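Arginine kinase (PDB 4RF6) catalyses the reversible transfer of a phosphoryl group from ATP to L-arginine, giving phosphoarginine and ADP, in a single chain that carries two phosphagen kinase repeats. Local coordinates at residues Arg133-Leu138 with Glu231-Arg236; Lys223-Trp228 with Leu235-Met240; Arg483-Arg488 with Gln586-Ser591; Asp574-Val579 with Ser591-Ser596. All coordinates share one frame; numbering follows the deposited sequence. Where two conformers were deposited one is given.

Contact 1 of 4, residues Arg133-Leu138 with Glu231-Arg236; sequences RVARSL and EEDHLR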
# COMPACT_ATOMS: atom_id res chain seq x y z
N ARG A 133 5.23 -14.18 8.83
CA ARG A 133 6.50 -14.11 9.54
C ARG A 133 6.78 -15.45 10.22
O ARG A 133 5.87 -16.07 10.73
CB ARG A 133 6.43 -13.02 10.60
CG ARG A 133 7.61 -12.98 11.56
CD ARG A 133 7.11 -12.82 12.99
NE ARG A 133 7.18 -14.08 13.74
CZ ARG A 133 6.52 -14.31 14.87
NH1 ARG A 133 6.65 -15.48 15.48
NH2 ARG A 133 5.72 -13.39 15.39
N VAL A 134 8.04 -15.88 10.19
CA VAL A 134 8.46 -17.06 10.94
C VAL A 134 9.76 -16.78 11.69
O VAL A 134 10.61 -16.02 11.22
CB VAL A 134 8.64 -18.32 10.06
CG1 VAL A 134 7.29 -18.84 9.56
CG2 VAL A 134 9.57 -18.03 8.89
N ALA A 135 9.89 -17.38 12.87
CA ALA A 135 11.11 -17.30 13.65
C ALA A 135 11.86 -18.62 13.49
O ALA A 135 11.24 -19.68 13.50
CB ALA A 135 10.79 -17.06 15.10
N ARG A 136 13.18 -18.55 13.33
CA ARG A 136 14.00 -19.75 13.19
C ARG A 136 15.32 -19.55 13.91
O ARG A 136 15.78 -18.42 14.09
CB ARG A 136 14.25 -20.06 11.71
CG ARG A 136 13.02 -20.44 10.87
CD ARG A 136 12.50 -21.82 11.25
NE ARG A 136 11.41 -22.26 10.37
CZ ARG A 136 10.12 -22.05 10.62
NH1 ARG A 136 9.75 -21.40 11.71
NH2 ARG A 136 9.21 -22.49 9.77
N SER A 137 15.94 -20.65 14.34
CA SER A 137 17.27 -20.60 14.92
C SER A 137 18.13 -21.66 14.23
O SER A 137 17.63 -22.73 13.87
CB SER A 137 17.22 -20.84 16.43
OG SER A 137 16.44 -19.86 17.08
N LEU A 138 19.41 -21.35 14.02
CA LEU A 138 20.31 -22.26 13.31
C LEU A 138 20.79 -23.42 14.19
O LEU A 138 21.08 -23.22 15.38
CB LEU A 138 21.54 -21.52 12.77
CG LEU A 138 21.34 -20.41 11.74
CD1 LEU A 138 22.70 -19.93 11.23
CD2 LEU A 138 20.47 -20.87 10.59
N GLU A 231 18.03 -10.69 16.30
CA GLU A 231 17.26 -9.88 17.23
C GLU A 231 16.82 -10.77 18.41
O GLU A 231 17.63 -11.09 19.28
CB GLU A 231 16.06 -9.24 16.53
CG GLU A 231 15.32 -8.16 17.34
CD GLU A 231 13.86 -8.52 17.59
OE1 GLU A 231 13.19 -7.79 18.36
OE2 GLU A 231 13.39 -9.54 17.03
N GLU A 232 15.56 -11.20 18.41
CA GLU A 232 15.06 -12.04 19.50
C GLU A 232 15.36 -13.52 19.24
O GLU A 232 15.53 -14.32 20.18
CB GLU A 232 13.57 -11.82 19.71
CG GLU A 232 12.96 -12.69 20.81
CD GLU A 232 11.48 -12.44 21.01
OE1 GLU A 232 11.06 -11.27 20.92
OE2 GLU A 232 10.75 -13.42 21.26
N ASP A 233 15.40 -13.89 17.97
CA ASP A 233 15.87 -15.21 17.56
C ASP A 233 16.96 -15.00 16.51
O ASP A 233 17.16 -13.87 16.07
CB ASP A 233 14.72 -16.05 16.98
CG ASP A 233 13.72 -16.50 18.03
OD1 ASP A 233 14.00 -17.50 18.72
OD2 ASP A 233 12.66 -15.86 18.16
N HIS A 234 17.66 -16.06 16.12
CA HIS A 234 18.70 -15.92 15.10
C HIS A 234 18.10 -15.29 13.84
O HIS A 234 18.72 -14.44 13.20
CB HIS A 234 19.30 -17.28 14.75
CG HIS A 234 19.92 -18.00 15.91
ND1 HIS A 234 20.38 -19.29 15.83
CD2 HIS A 234 20.16 -17.59 17.18
CE1 HIS A 234 20.88 -19.66 17.00
NE2 HIS A 234 20.75 -18.64 17.84
N LEU A 235 16.89 -15.72 13.50
CA LEU A 235 16.23 -15.23 12.30
C LEU A 235 14.78 -14.88 12.57
O LEU A 235 14.04 -15.65 13.19
CB LEU A 235 16.30 -16.29 11.20
CG LEU A 235 17.69 -16.73 10.77
CD1 LEU A 235 17.66 -18.07 10.06
CD2 LEU A 235 18.30 -15.68 9.88
N ARG A 236 14.39 -13.69 12.11
CA ARG A 236 12.99 -13.35 11.97
C ARG A 236 12.78 -13.04 10.50
O ARG A 236 13.29 -12.04 9.98
CB ARG A 236 12.60 -12.15 12.83
CG ARG A 236 11.10 -11.90 12.82
CD ARG A 236 10.72 -10.55 13.41
NE ARG A 236 10.89 -10.51 14.86
CZ ARG A 236 10.34 -9.59 15.65
NH1 ARG A 236 9.57 -8.65 15.12
NH2 ARG A 236 10.55 -9.62 16.96
O HOH W 1 17.03 -17.93 18.98
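His234 swings its ring beside its own backbone N (chi1 -59°), which sets ND1 against the backbone of Ser137 and Leu138. There ND1 accepts the amide N-H of Leu138, Leu138 N to His234 ND1 2.9 Å, with the donor tilted from the ring plane. Ser137 CB sits over one ring face, 3.9 Å from the His234 ring centroid, a CH-pi contact. NE2 of the same ring binds Gly142 O, and the imidazole is thereby fixed at both nitrogens.

Next to this the two chains pair as antiparallel strands: Arg136 N to Leu235 O and Leu235 N to Arg136 O are both 3.0 Å. A water bridges Ser137 OG and Asp233 OD1, and that carboxylate oxygen also accepts Ser277 N. On the face of Ala135, the aliphatic part of Arg236 meets that of Arg133 in one of the two conformers of Arg133. Both arginines are predicted to bind ATP, and NH2 of Arg236 is salt-bridged to Glu231 OE2.

On the face of Leu235, its CD1 meets Leu138 CD2 at 4.0 Å. These leucines pack against helices 149-163 and 246-264, while strand 225-229 flanks Leu235 and Arg236 on the hairpin side.

Contact 2 of 4, residues Lys223-Trp228 with Leu235-Met240; sequences KTFLVW and LRIISM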
# COMPACT_ATOMS: atom_id res chain seq x y z
N LYS A 223 11.22 -4.96 -1.72
CA LYS A 223 10.83 -4.70 -0.33
C LYS A 223 9.58 -5.48 0.06
O LYS A 223 8.66 -4.95 0.69
CB LYS A 223 10.67 -3.21 -0.06
CG LYS A 223 11.94 -2.40 -0.32
CD LYS A 223 11.77 -0.94 0.08
CE LYS A 223 13.03 -0.13 -0.24
NZ LYS A 223 12.92 1.30 0.17
N THR A 224 9.54 -6.74 -0.34
CA THR A 224 8.43 -7.61 -0.01
C THR A 224 8.96 -8.81 0.77
O THR A 224 8.23 -9.78 1.03
CB THR A 224 7.71 -8.07 -1.28
OG1 THR A 224 8.65 -8.71 -2.15
CG2 THR A 224 7.09 -6.87 -2.00
N PHE A 225 10.23 -8.73 1.14
CA PHE A 225 10.89 -9.78 1.90
C PHE A 225 11.89 -9.12 2.83
O PHE A 225 12.71 -8.31 2.39
CB PHE A 225 11.60 -10.75 0.96
CG PHE A 225 12.38 -11.82 1.67
CD1 PHE A 225 11.74 -12.93 2.20
CD2 PHE A 225 13.76 -11.70 1.83
CE1 PHE A 225 12.45 -13.91 2.87
CE2 PHE A 225 14.48 -12.67 2.49
CZ PHE A 225 13.83 -13.78 3.02
N LEU A 226 11.81 -9.46 4.11
CA LEU A 226 12.63 -8.81 5.13
C LEU A 226 13.13 -9.83 6.14
O LEU A 226 12.36 -10.69 6.59
CB LEU A 226 11.81 -7.73 5.85
CG LEU A 226 12.40 -7.09 7.10
CD1 LEU A 226 13.59 -6.22 6.72
CD2 LEU A 226 11.35 -6.27 7.85
N VAL A 227 14.41 -9.75 6.49
CA VAL A 227 14.99 -10.61 7.51
C VAL A 227 15.61 -9.77 8.62
O VAL A 227 16.41 -8.87 8.35
CB VAL A 227 16.08 -11.55 6.94
CG1 VAL A 227 16.68 -12.41 8.04
CG2 VAL A 227 15.52 -12.42 5.81
N TRP A 228 15.22 -10.04 9.87
CA TRP A 228 15.95 -9.50 11.01
C TRP A 228 16.89 -10.57 11.51
O TRP A 228 16.49 -11.71 11.77
CB TRP A 228 15.00 -9.06 12.12
CG TRP A 228 14.33 -7.76 11.82
CD1 TRP A 228 14.48 -7.00 10.69
CD2 TRP A 228 13.40 -7.05 12.65
NE1 TRP A 228 13.70 -5.87 10.77
CE2 TRP A 228 13.03 -5.88 11.97
CE3 TRP A 228 12.85 -7.30 13.92
CZ2 TRP A 228 12.13 -4.95 12.51
CZ3 TRP A 228 11.96 -6.37 14.45
CH2 TRP A 228 11.60 -5.22 13.75
N LEU A 235 16.89 -15.72 13.50
CA LEU A 235 16.23 -15.23 12.30
C LEU A 235 14.78 -14.88 12.57
O LEU A 235 14.04 -15.65 13.19
CB LEU A 235 16.30 -16.29 11.20
CG LEU A 235 17.69 -16.73 10.77
CD1 LEU A 235 17.66 -18.07 10.06
CD2 LEU A 235 18.30 -15.68 9.88
N ARG A 236 14.39 -13.69 12.11
CA ARG A 236 12.99 -13.35 11.97
C ARG A 236 12.78 -13.04 10.50
O ARG A 236 13.29 -12.04 9.98
CB ARG A 236 12.60 -12.15 12.83
CG ARG A 236 11.10 -11.90 12.82
CD ARG A 236 10.72 -10.55 13.41
NE ARG A 236 10.89 -10.51 14.86
CZ ARG A 236 10.34 -9.59 15.65
NH1 ARG A 236 9.57 -8.65 15.12
NH2 ARG A 236 10.55 -9.62 16.96
N ILE A 237 12.04 -13.91 9.82
CA ILE A 237 11.90 -13.86 8.37
C ILE A 237 10.48 -13.49 7.99
O ILE A 237 9.53 -14.20 8.35
CB ILE A 237 12.26 -15.21 7.76
CG1 ILE A 237 13.63 -15.67 8.27
CG2 ILE A 237 12.24 -15.13 6.24
CD1 ILE A 237 13.89 -17.17 8.13
N ILE A 238 10.33 -12.39 7.25
CA ILE A 238 9.00 -11.86 6.92
C ILE A 238 8.81 -11.70 5.43
O ILE A 238 9.66 -11.14 4.74
CB ILE A 238 8.78 -10.48 7.59
CG1 ILE A 238 9.10 -10.55 9.08
CG2 ILE A 238 7.35 -9.99 7.36
CD1 ILE A 238 9.93 -9.37 9.57
N SER A 239 7.68 -12.20 4.93
CA SER A 239 7.29 -11.96 3.55
C SER A 239 6.00 -11.16 3.60
O SER A 239 5.08 -11.51 4.35
CB SER A 239 7.08 -13.27 2.81
OG SER A 239 6.65 -13.05 1.48
N MET A 240 5.92 -10.07 2.83
CA MET A 240 4.76 -9.19 2.92
C MET A 240 4.57 -8.34 1.68
O MET A 240 5.52 -8.02 0.97
CB MET A 240 4.88 -8.27 4.15
CG MET A 240 5.95 -7.19 4.05
SD MET A 240 7.62 -7.86 4.08
CE MET A 240 8.61 -6.36 3.99
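Trp228 and Arg236 exchange two of the five backbone hydrogen bonds that join 223-228 to 235-240. Leu226 and Ile238 exchange two more, Leu226 N to Ile238 O at 2.8 Å and Ile238 N to Leu226 O at 2.7 Å. The fifth bond runs from Met240 N to Thr224 O, its donor standing 44° out of the carbonyl plane, just before the partner chain enters its strand; Thr224 O also accepts Arg252 NE.

Between these pairs lie the non-hydrogen-bonded ones, in which Val227 CA approaches Arg236 O and Phe225 CA approaches Ile238 O in CA-H...O contacts. The whole is an antiparallel beta hairpin, strands 225-229 and 235-242, within the sheet of the first catalytic domain of a phosphagen kinase.

Apolar contacts divide between its two faces. Phe225 CE1 touches Ile237 CG2 at 3.6 Å, the two side chains running side by side toward helix 246-264. On the face of Leu226, its CD2 meets Ile238 CD1 at 3.8 Å. Met240 folds back at chi2 (-69°), which carries CE to within 3.9 Å of Leu226 CB and 3.6 Å of Lys223 O.

The polar-aromatic contact is that of Trp228 with Arg236, whose charged end is held by Glu231. The CE3-CZ3 edge of the indole lies over one face of the Arg236 guanidinium, toward its rim, Trp228 CZ3 to Arg236 NH1 3.4 Å, with the planes 32° apart. Phe193 O accepts the indole NE1.

Contact 3 of 4, residues Arg483-Arg488 with Gln586-Ser591; sequences RIRVAR and QLRIIS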
# COMPACT_ATOMS: atom_id res chain seq x y z
N ARG A 483 0.15 27.10 -19.73
CA ARG A 483 0.14 25.74 -19.21
C ARG A 483 -0.81 24.87 -20.03
O ARG A 483 -1.94 25.28 -20.31
CB ARG A 483 -0.32 25.75 -17.75
CG ARG A 483 -0.30 24.42 -17.02
CD ARG A 483 -0.70 24.63 -15.56
NE ARG A 483 -0.76 23.39 -14.78
CZ ARG A 483 -1.84 22.63 -14.66
NH1 ARG A 483 -2.98 22.95 -15.28
NH2 ARG A 483 -1.80 21.53 -13.93
N ILE A 484 -0.36 23.68 -20.42
CA ILE A 484 -1.26 22.74 -21.09
C ILE A 484 -1.11 21.35 -20.50
O ILE A 484 -0.01 20.79 -20.47
CB ILE A 484 -1.03 22.68 -22.61
CG1 ILE A 484 -1.13 24.07 -23.25
CG2 ILE A 484 -2.03 21.72 -23.25
CD1 ILE A 484 -0.76 24.11 -24.73
N ARG A 485 -2.23 20.81 -20.03
CA ARG A 485 -2.27 19.49 -19.39
C ARG A 485 -3.15 18.54 -20.20
O ARG A 485 -4.18 18.96 -20.72
CB ARG A 485 -2.82 19.62 -17.97
CG ARG A 485 -3.17 18.30 -17.27
CD ARG A 485 -4.63 17.89 -17.48
NE ARG A 485 -5.55 18.57 -16.56
CZ ARG A 485 -6.87 18.40 -16.57
NH1 ARG A 485 -7.43 17.58 -17.46
NH2 ARG A 485 -7.62 19.04 -15.69
N VAL A 486 -2.76 17.27 -20.28
CA VAL A 486 -3.68 16.25 -20.79
C VAL A 486 -3.74 15.07 -19.82
O VAL A 486 -2.74 14.69 -19.21
CB VAL A 486 -3.33 15.75 -22.22
CG1 VAL A 486 -3.44 16.87 -23.23
CG2 VAL A 486 -1.94 15.13 -22.26
N ALA A 487 -4.93 14.52 -19.66
CA ALA A 487 -5.10 13.28 -18.92
C ALA A 487 -5.05 12.14 -19.93
O ALA A 487 -5.65 12.24 -21.00
CB ALA A 487 -6.43 13.27 -18.19
N ARG A 488 -4.36 11.06 -19.59
CA ARG A 488 -4.32 9.90 -20.47
C ARG A 488 -4.37 8.63 -19.62
O ARG A 488 -3.94 8.63 -18.47
CB ARG A 488 -3.05 9.91 -21.33
CG ARG A 488 -2.98 11.02 -22.38
CD ARG A 488 -3.97 10.77 -23.53
NE ARG A 488 -3.81 11.76 -24.60
CZ ARG A 488 -4.50 12.89 -24.68
NH1 ARG A 488 -5.42 13.19 -23.76
NH2 ARG A 488 -4.28 13.73 -25.69
N GLN A 586 -4.23 7.57 -14.86
CA GLN A 586 -2.95 6.87 -14.84
C GLN A 586 -1.84 7.84 -15.22
O GLN A 586 -0.74 7.79 -14.66
CB GLN A 586 -3.03 5.64 -15.74
CG GLN A 586 -4.03 4.62 -15.18
CD GLN A 586 -4.59 3.65 -16.21
OE1 GLN A 586 -4.04 3.49 -17.30
NE2 GLN A 586 -5.69 2.99 -15.85
N LEU A 587 -2.15 8.75 -16.14
CA LEU A 587 -1.22 9.78 -16.57
C LEU A 587 -1.86 11.17 -16.55
O LEU A 587 -2.92 11.39 -17.15
CB LEU A 587 -0.73 9.49 -17.99
CG LEU A 587 0.09 8.22 -18.15
CD1 LEU A 587 0.32 7.89 -19.61
CD2 LEU A 587 1.42 8.39 -17.43
N ARG A 588 -1.22 12.09 -15.84
CA ARG A 588 -1.54 13.51 -16.00
C ARG A 588 -0.27 14.19 -16.49
O ARG A 588 0.76 14.19 -15.79
CB ARG A 588 -2.02 14.13 -14.69
CG ARG A 588 -2.58 15.53 -14.89
CD ARG A 588 -2.53 16.35 -13.62
NE ARG A 588 -3.86 16.60 -13.08
CZ ARG A 588 -4.20 17.71 -12.42
NH1 ARG A 588 -3.30 18.66 -12.24
NH2 ARG A 588 -5.43 17.86 -11.96
N ILE A 589 -0.33 14.75 -17.69
CA ILE A 589 0.86 15.20 -18.39
C ILE A 589 0.78 16.70 -18.62
O ILE A 589 -0.17 17.18 -19.24
CB ILE A 589 1.02 14.44 -19.72
CG1 ILE A 589 0.87 12.94 -19.47
CG2 ILE A 589 2.36 14.77 -20.37
CD1 ILE A 589 0.86 12.06 -20.72
N ILE A 590 1.78 17.44 -18.12
CA ILE A 590 1.70 18.90 -18.07
C ILE A 590 2.93 19.61 -18.64
O ILE A 590 4.06 19.37 -18.19
CB ILE A 590 1.50 19.37 -16.62
CG1 ILE A 590 0.31 18.66 -15.97
CG2 ILE A 590 1.31 20.89 -16.56
CD1 ILE A 590 0.10 19.00 -14.51
N SER A 591 2.71 20.49 -19.61
CA SER A 591 3.77 21.33 -20.16
C SER A 591 3.50 22.78 -19.73
O SER A 591 2.36 23.23 -19.76
CB SER A 591 3.81 21.22 -21.69
OG SER A 591 4.91 21.94 -22.23
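Arg485 and Ile590 meet within the antiparallel sheet of the second phosphagen kinase catalytic domain, on strands 479-488 and 587-594, where 483-488 and 587-591 run antiparallel with their axes 164° apart. Three hydrogen-bonded pairs, Ile484 with Ser591, Val486 with Ile589 and Arg488 with Leu587, each exchange two backbone bonds; Val486 N to Ile589 O, for example, is 2.8 Å. Between them Arg485 CA comes within 3.1 Å of Ile589 O, a CA-H...O contact.

One face carries three arginines. Arg485 lays its CG against Arg588 CG at 3.7 Å, and its NE stands over one face of the Arg588 guanidinium. The like charges, Arg485 NE to Arg588 NE 4.3 Å, probably repel mildly; Arg485 NH1 is held by Gly637 O. Arg483 runs extended from CG to NE, which takes its guanidinium past Ile590 until NH2 lies 3.7 Å from Arg588 NH1, which sits at the edge of the Arg483 guanidinium, near its plane.

On the opposite face Val486 CG2 and Ile589 CB touch at 4.0 Å, and helix 598-616 packs on Ile589. Arg488 turns back over its own strand: NH2 is salt-bridged to Glu696, Val486 CG2 lies over the guanidinium centre, and Arg488 NH1 donates to Thr636 O and, at 2.9 Å, to Ala487 O.

Contact 4 of 4, residues Asp574-Val579 with Ser591-Ser596; sequences DKTFLV and SMEKGS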
# COMPACT_ATOMS: atom_id res chain seq x y z
N ASP A 574 14.35 21.40 -16.54
CA ASP A 574 13.95 22.79 -16.75
C ASP A 574 12.68 23.15 -15.97
O ASP A 574 12.30 24.32 -15.88
CB ASP A 574 13.74 23.06 -18.25
CG ASP A 574 15.03 22.97 -19.05
OD1 ASP A 574 16.12 23.10 -18.44
OD2 ASP A 574 14.96 22.75 -20.28
N LYS A 575 12.02 22.13 -15.40
CA LYS A 575 10.75 22.30 -14.69
C LYS A 575 9.66 22.87 -15.60
O LYS A 575 8.79 23.62 -15.15
CB LYS A 575 10.91 23.16 -13.43
CG LYS A 575 11.57 22.45 -12.25
CD LYS A 575 13.09 22.41 -12.40
CE LYS A 575 13.73 21.40 -11.44
NZ LYS A 575 15.19 21.20 -11.73
N THR A 576 9.72 22.50 -16.88
CA THR A 576 8.70 22.87 -17.85
C THR A 576 7.86 21.66 -18.26
O THR A 576 7.00 21.76 -19.13
CB THR A 576 9.32 23.42 -19.13
OG1 THR A 576 10.27 22.46 -19.62
CG2 THR A 576 10.03 24.74 -18.88
N PHE A 577 8.13 20.52 -17.64
CA PHE A 577 7.42 19.29 -17.97
C PHE A 577 7.20 18.45 -16.71
O PHE A 577 8.15 18.15 -15.98
CB PHE A 577 8.20 18.49 -19.02
CG PHE A 577 7.53 17.20 -19.42
CD1 PHE A 577 6.36 17.22 -20.17
CD2 PHE A 577 8.07 15.98 -19.05
CE1 PHE A 577 5.74 16.04 -20.54
CE2 PHE A 577 7.47 14.80 -19.41
CZ PHE A 577 6.30 14.82 -20.16
N LEU A 578 5.95 18.08 -16.47
CA LEU A 578 5.59 17.39 -15.24
C LEU A 578 4.61 16.26 -15.53
O LEU A 578 3.67 16.42 -16.30
CB LEU A 578 4.95 18.39 -14.26
CG LEU A 578 4.40 17.83 -12.96
CD1 LEU A 578 5.54 17.32 -12.08
CD2 LEU A 578 3.58 18.88 -12.23
N VAL A 579 4.86 15.10 -14.92
CA VAL A 579 3.94 13.97 -15.04
C VAL A 579 3.55 13.45 -13.66
O VAL A 579 4.41 13.25 -12.79
CB VAL A 579 4.56 12.81 -15.85
CG1 VAL A 579 3.54 11.69 -16.03
CG2 VAL A 579 5.04 13.30 -17.20
N SER A 591 2.71 20.49 -19.61
CA SER A 591 3.77 21.33 -20.16
C SER A 591 3.50 22.78 -19.73
O SER A 591 2.36 23.23 -19.76
CB SER A 591 3.81 21.22 -21.69
OG SER A 591 4.91 21.94 -22.23
N MET A 592 4.56 23.49 -19.34
CA MET A 592 4.40 24.75 -18.63
C MET A 592 5.56 25.73 -18.88
O MET A 592 6.73 25.33 -18.89
CB MET A 592 4.31 24.46 -17.13
CG MET A 592 5.03 23.17 -16.74
SD MET A 592 5.13 22.85 -14.97
CE MET A 592 3.74 23.81 -14.39
N GLU A 593 5.24 27.01 -19.05
CA GLU A 593 6.26 28.05 -19.21
C GLU A 593 5.84 29.37 -18.58
O GLU A 593 4.64 29.65 -18.41
CB GLU A 593 6.55 28.29 -20.70
CG GLU A 593 7.31 27.19 -21.43
CD GLU A 593 7.68 27.58 -22.85
OE1 GLU A 593 8.19 26.72 -23.60
OE2 GLU A 593 7.46 28.76 -23.22
N LYS A 594 6.82 30.19 -18.22
CA LYS A 594 6.56 31.59 -17.95
C LYS A 594 6.40 32.22 -19.31
O LYS A 594 6.97 31.75 -20.29
CB LYS A 594 7.75 32.25 -17.25
CG LYS A 594 8.04 31.79 -15.83
CD LYS A 594 8.96 32.81 -15.16
CE LYS A 594 10.15 32.15 -14.50
NZ LYS A 594 9.82 31.61 -13.15
N GLY A 595 5.62 33.30 -19.40
CA GLY A 595 5.48 33.99 -20.66
C GLY A 595 4.36 33.44 -21.52
O GLY A 595 3.46 32.76 -21.02
N SER A 596 4.45 33.70 -22.82
CA SER A 596 3.28 33.63 -23.69
C SER A 596 3.30 32.55 -24.77
O SER A 596 2.35 32.45 -25.56
CB SER A 596 3.12 34.99 -24.38
OG SER A 596 4.28 35.29 -25.14
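Thr576 and Met592 each set their side chain against the other's backbone, just before strand 577-581 of the hairpin with strand 587-594 begins. Thr576 turns CB and CG2 to the carbonyl of Met592, CB to Met592 O 3.2 Å and CG2 to Met592 O 3.4 Å. CG2 is placed beside the threonine backbone N, while OG1 takes the position between N and the carbonyl carbon (chi1 54°) and is bonded to Asn572 ND2.

In return, Met592 lays its CG over the carbonyl of Thr576, CG to Thr576 O 3.4 Å. Its chi2 is extended (173°), taking SD to 3.7 Å from Lys575 O, before the chain bends at chi3. A single backbone bond ties the segments, Met592 N to Thr576 O at 3.0 Å, and its donor stands 40° out of the carbonyl plane. The same oxygen faces Ser591 CA in a CA-H...O contact of 3.4 Å.

Phe577 and Ser591 form the adjoining non-hydrogen-bonded antiparallel pair, with both side chains on one face. There Ser591 OG is bonded to Val601 O and Arg604 NH1. Helix 598-616 packs on that face: Phe577 meets Ala608, Ser591 meets Leu605, and Glu593 is salt-bridged to Arg604. Strand 568-572 flanks Phe577 on one edge of the hairpin, and strand 479-488 pairs with 591-595 on the other.

Overall arrangement
The four contacts fall into two pairs, one in each approximate repeat. Contacts 1 and 2 share Leu235 and Arg236 on strand 235-242, with centres 10 Å apart; contacts 3 and 4 share Ser591 on strand 587-594, with centres 11 Å apart. In both repeats this shared strand lies between the hairpin partner and the first strand of an eight-stranded antiparallel sheet of the same order. Along the chain the first pair closes before the second opens, whereas contacts 3 and 4 interlace. Contacts 1 and 3 lie 49 Å apart between centres, on opposite sides of the chain's centre. The same sheet architecture is thus built twice, as expected of a double-domain kinase.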